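Local coordinates for mutual gliding-motility protein MglA (Myxococcus xanthus DK 1622, PDB 6H17) that binds and hydrolyses GTP as a small Ras-like GTPase, switching intracellularly to coordinate adventurous and social gliding and to set the direction and speed of movement, at residues A103-M114 against N147-L158; K133-N141 against T179-E190. All coordinates share one frame; numbering follows the deposited sequence. Where two conformers were deposited one is given.

Contact 1: residues A103-M114 against N147-L158; sequences ADSQIERMEANM and NAVTVEEMRKAL. With SO4 (sulfate ion), chain D.
Met110 and Met154 run alongside each other in opposing senses, the methyl CE of Met110 resting 3.7 Å from SD of Met154. The Met110 chain leaves with CG anti to the backbone N (chi1 -180°) and bends at its next two torsions, which also brings CE against CB of Ala157. Leu158 spreads its two branches: CD1 lies 3.7 Å from Ala103 CB, at the end of strand 98-104, while CD2 packs on Asn113 CB. The Met154 methyl meets the same Ala103 CB. Further out, Val149 CG2 packs on Ile107, and a single backbone bridge pairs Gln106 with Ala148. Val149 N gives a nearly straight hydrogen bond to Ser105 O (2.8 Å, 171°), and a more bent one runs from Ile107 N to Asn147 O. At the polar edge Asn147 ND2 donates to Gln106 OE1 (3.1 Å) and, in the conformer given, to Glu108 OE1 (2.8 Å), both near its amide plane; the Gln106 amide stands almost perpendicular to that plane. Gln106 NE2 in turn straddles both oxygens of Asp104, which also pairs with Lys142. The arrangement belongs to the Ras-like G domain: two neighbouring helices and their leading loops meet beside the guanine-binding Asn-Lys-Arg-Asp motif.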
loop_
_atom_site.group_PDB
_atom_site.type_symbol
_atom_site.label_atom_id
_atom_site.label_comp_id
_atom_site.label_asym_id
_atom_site.label_seq_id
_atom_site.Cartn_x
_atom_site.Cartn_y
_atom_site.Cartn_z
ATOM N N ALA A 103 -5.510 4.082 6.498
ATOM C CA ALA A 103 -6.045 5.176 7.297
ATOM C C ALA A 103 -5.902 4.852 8.775
ATOM O O ALA A 103 -6.114 3.712 9.206
ATOM C CB ALA A 103 -7.512 5.383 6.950
ATOM N N ASP A 104 -5.521 5.852 9.551
ATOM C CA ASP A 104 -5.482 5.720 11.005
ATOM C C ASP A 104 -6.877 6.002 11.546
ATOM O O ASP A 104 -7.375 7.120 11.420
ATOM C CB ASP A 104 -4.463 6.712 11.565
ATOM C CG ASP A 104 -4.200 6.516 13.052
ATOM O OD1 ASP A 104 -5.157 6.202 13.799
ATOM O OD2 ASP A 104 -3.030 6.666 13.481
ATOM N N SER A 105 -7.520 5.013 12.157
ATOM C CA SER A 105 -8.908 5.208 12.568
ATOM C C SER A 105 -9.067 6.181 13.731
ATOM O O SER A 105 -10.204 6.571 14.037
ATOM C CB SER A 105 -9.544 3.878 12.993
ATOM O OG SER A 105 -9.713 3.001 11.886
ATOM N N GLN A 106 -8.000 6.549 14.435
ATOM C CA GLN A 106 -8.149 7.459 15.568
ATOM C C GLN A 106 -8.793 8.770 15.121
ATOM O O GLN A 106 -8.395 9.378 14.124
ATOM C CB GLN A 106 -6.794 7.771 16.189
ATOM C CG GLN A 106 -6.118 6.585 16.802
ATOM C CD GLN A 106 -4.769 6.941 17.357
ATOM O OE1 GLN A 106 -4.625 7.209 18.555
ATOM N NE2 GLN A 106 -3.774 6.981 16.499
ATOM N N ILE A 107 -9.763 9.246 15.902
ATOM C CA ILE A 107 -10.534 10.425 15.507
ATOM C C ILE A 107 -9.635 11.643 15.339
ATOM O O ILE A 107 -9.837 12.452 14.419
ATOM C CB ILE A 107 -11.703 10.630 16.487
ATOM C CG1 ILE A 107 -12.721 11.631 15.917
ATOM C CG2 ILE A 107 -11.203 11.053 17.877
ATOM C CD1 ILE A 107 -14.067 11.535 16.600
ATOM N N GLU A 108 -8.594 11.757 16.167
ATOM C CA GLU A 108 -7.671 12.884 16.083
ATOM C C GLU A 108 -6.912 12.931 14.765
ATOM O O GLU A 108 -6.418 14.000 14.379
ATOM C CB GLU A 108 -6.673 12.801 17.247
ATOM C CG GLU A 108 -7.300 12.947 18.633
ATOM C CD GLU A 108 -7.730 11.622 19.263
ATOM O OE1 GLU A 108 -7.824 10.587 18.566
ATOM O OE2 GLU A 108 -7.978 11.622 20.489
ATOM N N ARG A 109 -6.816 11.808 14.068
ATOM C CA ARG A 109 -6.038 11.703 12.846
ATOM C C ARG A 109 -6.891 11.758 11.593
ATOM O O ARG A 109 -6.368 11.546 10.499
ATOM C CB ARG A 109 -5.200 10.424 12.864
ATOM C CG ARG A 109 -4.157 10.416 13.982
ATOM C CD ARG A 109 -3.106 11.486 13.782
ATOM N NE ARG A 109 -2.157 11.128 12.731
ATOM C CZ ARG A 109 -1.314 11.974 12.139
ATOM N NH1 ARG A 109 -1.302 13.270 12.444
ATOM N NH2 ARG A 109 -0.477 11.536 11.228
ATOM N N MET A 110 -8.176 12.066 11.706
ATOM C CA MET A 110 -9.009 12.112 10.509
ATOM C C MET A 110 -8.544 13.182 9.537
ATOM O O MET A 110 -8.535 12.952 8.326
ATOM C CB MET A 110 -10.488 12.295 10.859
ATOM C CG MET A 110 -11.394 12.339 9.611
ATOM S SD MET A 110 -11.246 10.873 8.542
ATOM C CE MET A 110 -12.303 9.702 9.390
ATOM N N GLU A 111 -8.178 14.371 10.024
ATOM C CA GLU A 111 -7.713 15.397 9.099
ATOM C C GLU A 111 -6.469 14.918 8.371
ATOM O O GLU A 111 -6.316 15.158 7.175
ATOM C CB GLU A 111 -7.432 16.715 9.817
ATOM C CG GLU A 111 -8.671 17.570 10.037
ATOM C CD GLU A 111 -8.349 19.055 10.128
ATOM O OE1 GLU A 111 -7.212 19.445 9.786
ATOM O OE2 GLU A 111 -9.232 19.835 10.544
ATOM N N ALA A 112 -5.554 14.265 9.098
ATOM C CA ALA A 112 -4.338 13.761 8.485
ATOM C C ALA A 112 -4.655 12.690 7.451
ATOM O O ALA A 112 -4.028 12.649 6.389
ATOM C CB ALA A 112 -3.380 13.244 9.556
ATOM N N ASN A 113 -5.642 11.823 7.733
ATOM C CA ASN A 113 -6.090 10.857 6.736
ATOM C C ASN A 113 -6.552 11.562 5.472
ATOM O O ASN A 113 -6.175 11.190 4.363
ATOM C CB ASN A 113 -7.270 10.034 7.249
ATOM C CG ASN A 113 -6.892 9.014 8.298
ATOM O OD1 ASN A 113 -5.788 8.456 8.282
ATOM N ND2 ASN A 113 -7.834 8.711 9.181
ATOM N N MET A 114 -7.378 12.602 5.624
ATOM C CA MET A 114 -7.917 13.274 4.446
ATOM C C MET A 114 -6.832 14.000 3.672
ATOM O O MET A 114 -6.839 13.988 2.435
ATOM C CB MET A 114 -8.998 14.250 4.876
ATOM C CG MET A 114 -10.217 13.567 5.403
ATOM S SD MET A 114 -11.360 14.761 6.090
ATOM C CE MET A 114 -12.832 13.758 6.099
ATOM N N ASN A 147 -10.484 5.360 20.770
ATOM C CA ASN A 147 -10.762 6.590 20.046
ATOM C C ASN A 147 -10.913 6.357 18.540
ATOM O O ASN A 147 -10.921 7.334 17.780
ATOM C CB ASN A 147 -9.679 7.644 20.350
ATOM C CG ASN A 147 -8.238 7.136 20.116
ATOM O OD1 ASN A 147 -7.917 5.980 20.383
ATOM N ND2 ASN A 147 -7.358 8.036 19.685
ATOM N N ALA A 148 -11.060 5.114 18.094
ATOM C CA ALA A 148 -11.307 4.834 16.687
ATOM C C ALA A 148 -12.693 5.310 16.278
ATOM O O ALA A 148 -13.681 5.094 16.987
ATOM C CB ALA A 148 -11.190 3.334 16.423
ATOM N N VAL A 149 -12.757 5.948 15.111
ATOM C CA VAL A 149 -14.025 6.322 14.479
ATOM C C VAL A 149 -14.767 5.061 14.057
ATOM O O VAL A 149 -14.169 4.015 13.818
ATOM C CB VAL A 149 -13.645 7.213 13.273
ATOM C CG1 VAL A 149 -14.820 7.489 12.352
ATOM C CG2 VAL A 149 -13.045 8.530 13.782
ATOM N N THR A 150 -16.093 5.140 13.977
ATOM C CA THR A 150 -16.819 3.946 13.557
ATOM C C THR A 150 -16.510 3.628 12.091
ATOM O O THR A 150 -16.120 4.495 11.307
ATOM C CB THR A 150 -18.333 4.108 13.726
ATOM O OG1 THR A 150 -18.814 5.014 12.727
ATOM C CG2 THR A 150 -18.691 4.605 15.097
ATOM N N VAL A 151 -16.675 2.357 11.723
ATOM C CA VAL A 151 -16.366 1.949 10.353
ATOM C C VAL A 151 -17.257 2.694 9.365
ATOM O O VAL A 151 -16.809 3.136 8.303
ATOM C CB VAL A 151 -16.487 0.424 10.197
ATOM C CG1 VAL A 151 -16.372 0.058 8.713
ATOM C CG2 VAL A 151 -15.435 -0.274 11.004
ATOM N N GLU A 152 -18.533 2.847 9.699
ATOM C CA GLU A 152 -19.443 3.556 8.814
ATOM C C GLU A 152 -18.977 4.986 8.597
ATOM O O GLU A 152 -19.055 5.510 7.483
ATOM C CB GLU A 152 -20.851 3.540 9.400
ATOM C CG GLU A 152 -21.895 4.148 8.485
ATOM C CD GLU A 152 -23.287 4.146 9.096
ATOM O OE1 GLU A 152 -24.243 4.528 8.389
ATOM O OE2 GLU A 152 -23.427 3.765 10.278
ATOM N N GLU A 153 -18.495 5.640 9.655
ATOM C CA GLU A 153 -18.005 7.006 9.510
ATOM C C GLU A 153 -16.699 7.059 8.715
ATOM O O GLU A 153 -16.470 8.015 7.959
ATOM C CB GLU A 153 -17.828 7.653 10.881
ATOM C CG GLU A 153 -19.105 7.945 11.596
ATOM C CD GLU A 153 -18.903 8.033 13.115
ATOM O OE1 GLU A 153 -19.917 8.110 13.821
ATOM O OE2 GLU A 153 -17.751 7.997 13.593
ATOM N N MET A 154 -15.833 6.054 8.869
ATOM C CA MET A 154 -14.625 5.989 8.047
ATOM C C MET A 154 -14.980 5.882 6.570
ATOM O O MET A 154 -14.384 6.564 5.724
ATOM C CB MET A 154 -13.780 4.781 8.444
ATOM C CG MET A 154 -13.131 4.878 9.818
ATOM S SD MET A 154 -11.824 6.122 10.023
ATOM C CE MET A 154 -10.478 5.364 9.170
ATOM N N ARG A 155 -15.967 5.039 6.249
ATOM C CA ARG A 155 -16.384 4.852 4.867
ATOM C C ARG A 155 -16.967 6.141 4.309
ATOM O O ARG A 155 -16.641 6.553 3.190
ATOM C CB ARG A 155 -17.421 3.729 4.819
ATOM C CG ARG A 155 -17.978 3.469 3.425
ATOM C CD ARG A 155 -19.075 2.399 3.455
ATOM N NE ARG A 155 -18.663 1.230 4.233
ATOM C CZ ARG A 155 -19.261 0.793 5.342
ATOM N NH1 ARG A 155 -20.338 1.400 5.830
ATOM N NH2 ARG A 155 -18.783 -0.277 5.956
ATOM N N LYS A 156 -17.819 6.804 5.081
ATOM C CA LYS A 156 -18.405 8.041 4.589
ATOM C C LYS A 156 -17.361 9.131 4.419
ATOM O O LYS A 156 -17.484 9.966 3.515
ATOM C CB LYS A 156 -19.530 8.492 5.521
ATOM C CG LYS A 156 -20.754 7.585 5.469
ATOM C CD LYS A 156 -21.807 8.006 6.472
ATOM C CE LYS A 156 -23.038 7.121 6.374
ATOM N NZ LYS A 156 -24.013 7.440 7.450
ATOM N N ALA A 157 -16.329 9.149 5.261
ATOM C CA ALA A 157 -15.318 10.188 5.160
ATOM C C ALA A 157 -14.295 9.918 4.064
ATOM O O ALA A 157 -13.790 10.861 3.454
ATOM C CB ALA A 157 -14.581 10.318 6.490
ATOM N N LEU A 158 -13.935 8.647 3.823
ATOM C CA LEU A 158 -12.749 8.321 3.042
ATOM C C LEU A 158 -12.990 7.398 1.859
ATOM O O LEU A 158 -12.043 7.169 1.097
ATOM C CB LEU A 158 -11.680 7.665 3.937
ATOM C CG LEU A 158 -11.179 8.514 5.098
ATOM C CD1 LEU A 158 -10.349 7.660 6.055
ATOM C CD2 LEU A 158 -10.385 9.724 4.642
HETATM S S SO4 D . 2.080 14.244 10.468
HETATM O O1 SO4 D . 2.013 12.788 10.342
HETATM O O2 SO4 D . 2.144 14.836 9.128
HETATM O O3 SO4 D . 0.899 14.778 11.140
HETATM O O4 SO4 D . 3.303 14.574 11.197
#

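Contact 2: residues K133-N141 against T179-E190. With GSP (5'-guanosine-diphosphate-monothiophosphate), chain C.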
loop_
_atom_site.group_PDB
_atom_site.type_symbol
_atom_site.label_atom_id
_atom_site.label_comp_id
_atom_site.label_asym_id
_atom_site.label_seq_id
_atom_site.Cartn_x
_atom_site.Cartn_y
_atom_site.Cartn_z
ATOM N N LYS A 133 -8.843 4.986 -11.386
ATOM C CA LYS A 133 -8.692 3.867 -12.301
ATOM C C LYS A 133 -7.767 2.774 -11.798
ATOM O O LYS A 133 -7.939 1.612 -12.171
ATOM C CB LYS A 133 -8.138 4.378 -13.634
ATOM C CG LYS A 133 -9.062 5.344 -14.341
ATOM C CD LYS A 133 -8.562 5.602 -15.749
ATOM C CE LYS A 133 -8.386 7.081 -16.034
ATOM N NZ LYS A 133 -9.435 7.579 -16.965
ATOM N N ILE A 134 -6.800 3.115 -10.959
ATOM C CA ILE A 134 -5.735 2.198 -10.557
ATOM C C ILE A 134 -6.271 1.182 -9.551
ATOM O O ILE A 134 -7.180 1.494 -8.766
ATOM C CB ILE A 134 -4.548 3.009 -10.001
ATOM C CG1 ILE A 134 -3.263 2.186 -9.936
ATOM C CG2 ILE A 134 -4.872 3.554 -8.639
ATOM C CD1 ILE A 134 -2.056 2.995 -9.462
ATOM N N PRO A 135 -5.750 -0.042 -9.538
ATOM C CA PRO A 135 -6.042 -0.957 -8.423
ATOM C C PRO A 135 -5.777 -0.285 -7.085
ATOM O O PRO A 135 -4.683 0.240 -6.842
ATOM C CB PRO A 135 -5.080 -2.116 -8.676
ATOM C CG PRO A 135 -5.002 -2.147 -10.190
ATOM C CD PRO A 135 -4.940 -0.707 -10.583
ATOM N N TYR A 136 -6.785 -0.300 -6.208
ATOM C CA TYR A 136 -6.770 0.538 -5.012
ATOM C C TYR A 136 -7.680 -0.064 -3.959
ATOM O O TYR A 136 -8.846 -0.360 -4.228
ATOM C CB TYR A 136 -7.219 1.958 -5.393
ATOM C CG TYR A 136 -7.524 2.866 -4.227
ATOM C CD1 TYR A 136 -6.688 2.919 -3.137
ATOM C CD2 TYR A 136 -8.655 3.676 -4.224
ATOM C CE1 TYR A 136 -6.964 3.726 -2.052
ATOM C CE2 TYR A 136 -8.940 4.506 -3.142
ATOM C CZ TYR A 136 -8.082 4.513 -2.062
ATOM O OH TYR A 136 -8.311 5.308 -0.954
ATOM N N VAL A 137 -7.143 -0.241 -2.760
ATOM C CA VAL A 137 -7.864 -0.773 -1.607
ATOM C C VAL A 137 -7.585 0.142 -0.436
ATOM O O VAL A 137 -6.475 0.673 -0.304
ATOM C CB VAL A 137 -7.415 -2.210 -1.292
ATOM C CG1 VAL A 137 -8.044 -2.743 -0.006
ATOM C CG2 VAL A 137 -7.712 -3.131 -2.489
ATOM N N ILE A 138 -8.576 0.335 0.414
ATOM C CA ILE A 138 -8.426 1.152 1.616
ATOM C C ILE A 138 -8.519 0.275 2.860
ATOM O O ILE A 138 -9.360 -0.635 2.945
ATOM C CB ILE A 138 -9.430 2.325 1.660
ATOM C CG1 ILE A 138 -9.059 3.279 2.813
ATOM C CG2 ILE A 138 -10.858 1.858 1.766
ATOM C CD1 ILE A 138 -9.637 4.700 2.634
ATOM N N GLN A 139 -7.658 0.558 3.825
ATOM C CA GLN A 139 -7.612 -0.144 5.097
ATOM C C GLN A 139 -7.902 0.824 6.227
ATOM O O GLN A 139 -7.259 1.876 6.329
ATOM C CB GLN A 139 -6.229 -0.757 5.284
ATOM C CG GLN A 139 -6.103 -1.589 6.547
ATOM C CD GLN A 139 -4.703 -2.077 6.779
ATOM O OE1 GLN A 139 -3.917 -1.434 7.473
ATOM N NE2 GLN A 139 -4.370 -3.232 6.194
ATOM N N TYR A 140 -8.853 0.476 7.080
ATOM C CA TYR A 140 -9.156 1.253 8.278
ATOM C C TYR A 140 -8.408 0.592 9.427
ATOM O O TYR A 140 -8.900 -0.354 10.041
ATOM C CB TYR A 140 -10.655 1.311 8.539
ATOM C CG TYR A 140 -11.494 1.760 7.357
ATOM C CD1 TYR A 140 -11.079 2.789 6.508
ATOM C CD2 TYR A 140 -12.700 1.137 7.072
ATOM C CE1 TYR A 140 -11.870 3.190 5.425
ATOM C CE2 TYR A 140 -13.480 1.527 6.000
ATOM C CZ TYR A 140 -13.048 2.553 5.185
ATOM O OH TYR A 140 -13.808 2.960 4.096
ATOM N N ASN A 141 -7.206 1.084 9.699
ATOM C CA ASN A 141 -6.316 0.467 10.674
ATOM C C ASN A 141 -6.562 1.041 12.063
ATOM O O ASN A 141 -7.244 2.052 12.252
ATOM C CB ASN A 141 -4.859 0.645 10.227
ATOM C CG ASN A 141 -3.899 -0.207 10.998
ATOM O OD1 ASN A 141 -4.210 -1.353 11.353
ATOM N ND2 ASN A 141 -2.728 0.335 11.291
ATOM N N THR A 179 -6.255 -7.430 3.003
ATOM C CA THR A 179 -5.977 -6.193 2.272
ATOM C C THR A 179 -5.004 -6.458 1.135
ATOM O O THR A 179 -5.231 -6.040 -0.010
ATOM C CB THR A 179 -5.384 -5.158 3.230
ATOM O OG1 THR A 179 -6.308 -4.807 4.264
ATOM C CG2 THR A 179 -4.988 -3.872 2.527
ATOM N N LEU A 180 -3.893 -7.132 1.445
ATOM C CA LEU A 180 -2.870 -7.414 0.445
ATOM C C LEU A 180 -3.428 -8.269 -0.686
ATOM O O LEU A 180 -3.188 -7.986 -1.869
ATOM C CB LEU A 180 -1.702 -8.125 1.118
ATOM C CG LEU A 180 -0.600 -8.641 0.164
ATOM C CD1 LEU A 180 0.089 -7.471 -0.530
ATOM C CD2 LEU A 180 0.421 -9.487 0.929
ATOM N N LYS A 181 -4.128 -9.343 -0.344
ATOM C CA LYS A 181 -4.625 -10.243 -1.376
ATOM C C LYS A 181 -5.616 -9.533 -2.271
ATOM O O LYS A 181 -5.677 -9.811 -3.473
ATOM C CB LYS A 181 -5.229 -11.491 -0.734
ATOM C CG LYS A 181 -4.177 -12.407 -0.142
ATOM C CD LYS A 181 -4.759 -13.444 0.805
ATOM C CE LYS A 181 -3.719 -14.502 1.173
ATOM N NZ LYS A 181 -2.374 -14.261 0.557
ATOM N N ALA A 182 -6.404 -8.616 -1.721
ATOM C CA ALA A 182 -7.379 -7.890 -2.534
ATOM C C ALA A 182 -6.681 -7.022 -3.579
ATOM O O ALA A 182 -7.038 -7.043 -4.760
ATOM C CB ALA A 182 -8.310 -7.054 -1.651
ATOM N N VAL A 183 -5.686 -6.250 -3.171
ATOM C CA VAL A 183 -5.024 -5.383 -4.144
ATOM C C VAL A 183 -4.209 -6.201 -5.144
ATOM O O VAL A 183 -4.159 -5.867 -6.332
ATOM C CB VAL A 183 -4.205 -4.273 -3.463
ATOM C CG1 VAL A 183 -2.928 -4.813 -2.863
ATOM C CG2 VAL A 183 -3.912 -3.155 -4.485
ATOM N N ALA A 184 -3.581 -7.287 -4.690
ATOM C CA ALA A 184 -2.788 -8.109 -5.598
ATOM C C ALA A 184 -3.659 -8.744 -6.667
ATOM O O ALA A 184 -3.266 -8.805 -7.842
ATOM C CB ALA A 184 -2.019 -9.188 -4.834
ATOM N N LYS A 185 -4.864 -9.187 -6.298
ATOM C CA LYS A 185 -5.780 -9.755 -7.284
ATOM C C LYS A 185 -6.207 -8.705 -8.306
ATOM O O LYS A 185 -6.287 -8.999 -9.503
ATOM C CB LYS A 185 -6.983 -10.367 -6.571
ATOM C CG LYS A 185 -8.001 -11.015 -7.495
ATOM C CD LYS A 185 -9.069 -11.747 -6.695
ATOM C CE LYS A 185 -10.028 -12.475 -7.622
ATOM N NZ LYS A 185 -11.226 -12.997 -6.907
ATOM N N LEU A 186 -6.486 -7.473 -7.863
ATOM C CA LEU A 186 -6.833 -6.414 -8.804
ATOM C C LEU A 186 -5.692 -6.139 -9.779
ATOM O O LEU A 186 -5.929 -5.929 -10.973
ATOM C CB LEU A 186 -7.197 -5.136 -8.050
ATOM C CG LEU A 186 -8.491 -5.205 -7.247
ATOM C CD1 LEU A 186 -8.647 -3.922 -6.415
ATOM C CD2 LEU A 186 -9.700 -5.421 -8.126
ATOM N N VAL A 187 -4.450 -6.127 -9.287
ATOM C CA VAL A 187 -3.295 -5.904 -10.154
ATOM C C VAL A 187 -3.165 -7.035 -11.166
ATOM O O VAL A 187 -2.924 -6.797 -12.354
ATOM C CB VAL A 187 -2.024 -5.739 -9.298
ATOM C CG1 VAL A 187 -0.783 -5.823 -10.170
ATOM C CG2 VAL A 187 -2.073 -4.423 -8.532
ATOM N N LEU A 188 -3.307 -8.283 -10.716
ATOM C CA LEU A 188 -3.196 -9.412 -11.639
ATOM C C LEU A 188 -4.277 -9.365 -12.708
ATOM O O LEU A 188 -4.019 -9.690 -13.875
ATOM C CB LEU A 188 -3.263 -10.722 -10.862
ATOM C CG LEU A 188 -2.013 -11.101 -10.078
ATOM C CD1 LEU A 188 -2.360 -12.242 -9.128
ATOM C CD2 LEU A 188 -0.870 -11.513 -10.974
ATOM N N THR A 189 -5.503 -9.011 -12.327
ATOM C CA THR A 189 -6.579 -8.919 -13.312
ATOM C C THR A 189 -6.224 -7.910 -14.394
ATOM O O THR A 189 -6.475 -8.154 -15.586
ATOM C CB THR A 189 -7.885 -8.558 -12.607
ATOM O OG1 THR A 189 -8.274 -9.637 -11.750
ATOM C CG2 THR A 189 -8.993 -8.287 -13.621
ATOM N N GLU A 190 -5.619 -6.781 -14.010
ATOM C CA GLU A 190 -5.220 -5.787 -15.004
ATOM C C GLU A 190 -4.119 -6.325 -15.911
ATOM O O GLU A 190 -4.165 -6.126 -17.133
ATOM C CB GLU A 190 -4.783 -4.490 -14.326
ATOM C CG GLU A 190 -5.925 -3.705 -13.701
ATOM C CD GLU A 190 -7.105 -3.533 -14.644
ATOM O OE1 GLU A 190 -6.905 -2.974 -15.742
ATOM O OE2 GLU A 190 -8.225 -3.983 -14.299
HETATM P PG GSP C . 5.646 6.575 8.833
HETATM O O3B GSP C . 4.613 5.617 9.703
HETATM S S1G GSP C . 6.086 8.005 9.964
HETATM O O2G GSP C . 6.814 5.654 8.426
HETATM O O3G GSP C . 4.856 6.990 7.588
HETATM P PB GSP C . 3.999 4.185 9.419
HETATM O O1B GSP C . 2.699 4.311 8.717
HETATM O O2B GSP C . 5.002 3.299 8.783
HETATM P PA GSP C . 4.172 2.400 11.692
HETATM O O1A GSP C . 3.734 1.203 10.991
HETATM O O2A GSP C . 5.596 2.528 12.020
HETATM O O3A GSP C . 3.683 3.704 10.924
HETATM O "O5'" GSP C . 3.263 2.501 13.001
HETATM C "C5'" GSP C . 3.394 3.605 13.881
HETATM C "C4'" GSP C . 2.980 3.208 15.293
HETATM O "O4'" GSP C . 1.592 2.818 15.295
HETATM C "C3'" GSP C . 3.760 2.024 15.803
HETATM O "O3'" GSP C . 4.035 2.198 17.183
HETATM C "C2'" GSP C . 2.839 0.820 15.616
HETATM O "O2'" GSP C . 3.044 -0.241 16.501
HETATM C "C1'" GSP C . 1.480 1.505 15.822
HETATM N N9 GSP C . 0.362 0.823 15.184
HETATM C C8 GSP C . 0.300 0.445 13.879
HETATM N N7 GSP C . -0.881 -0.161 13.638
HETATM C C5 GSP C . -1.575 -0.164 14.820
HETATM C C6 GSP C . -2.826 -0.660 15.180
HETATM O O6 GSP C . -3.628 -1.236 14.407
HETATM N N1 GSP C . -3.182 -0.494 16.482
HETATM C C2 GSP C . -2.384 0.140 17.400
HETATM N N2 GSP C . -2.816 0.273 18.641
HETATM N N3 GSP C . -1.163 0.624 17.075
HETATM C C4 GSP C . -0.797 0.449 15.792
#
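Val137 points at the helix, and its CG2 branch lies 3.8 Å from both Val183 N and Val183 CB, with Ala182 CB and Leu186 CD1 slightly farther off. With CG1 anti to the backbone N (chi1 174°), the other branch of Val137 is turned to Thr179 CG2, 4.1 Å away. Two residues earlier, Pro135 CB sits 3.7 Å from Leu186 CB and also meets Val187 CG2, while its CG touches the aliphatic CG of Glu190. Gln139 supplies the polar end: its extended chain carries NE2 to Thr179 OG1 (3.2 Å), a nearly straight bond at 173° with the hydroxyl in the amide plane. Gln139 OE1 accepts from Asn28 ND2, so both ends of this buried amide are engaged and its rotation is probably fixed; the Thr179 hydroxyl also bonds Gly175 O. The strand runs almost antiparallel to the helix, at 171°, and Val100 of the adjoining strand meets Thr179 and Val183. At the strand's end Asn141, itself held by Cys23 O and Ala170 N, donates through ND2 to N7 of the bound guanine (3.0 Å). Apolar packing thus seats the strand on helix 176-193, while Thr179 and Asn28 hold the Gln139 amide two residues before the guanine-bonding asparagine.

How the contacts relate
Contacts 1 and 2 share one sheet, in which strands 98-104 and 136-141 are parallel neighbours; their centres lie 20 Å apart. Hydrogen bonds join them directly: Ala103 N is 2.8 Å from Gln139 O, and Ser105 OG is 2.7 Å from Asn141 O. Tyr140 also packs against contact 1, its OH 3.3 Å from Arg155 CA. The segments alternate along the chain, strand 136-141 following helix 110-125 and preceding helix 151-158. Together they flank the guanine side of the GTPγS pocket: contact 2 contributes Asn141 itself, whereas in contact 1 the side chain of Asp104 comes only within about 6 Å of the nucleotide. The magnesium ion is remote, about 12 Å from the side chains of both Asp104 and Gln139.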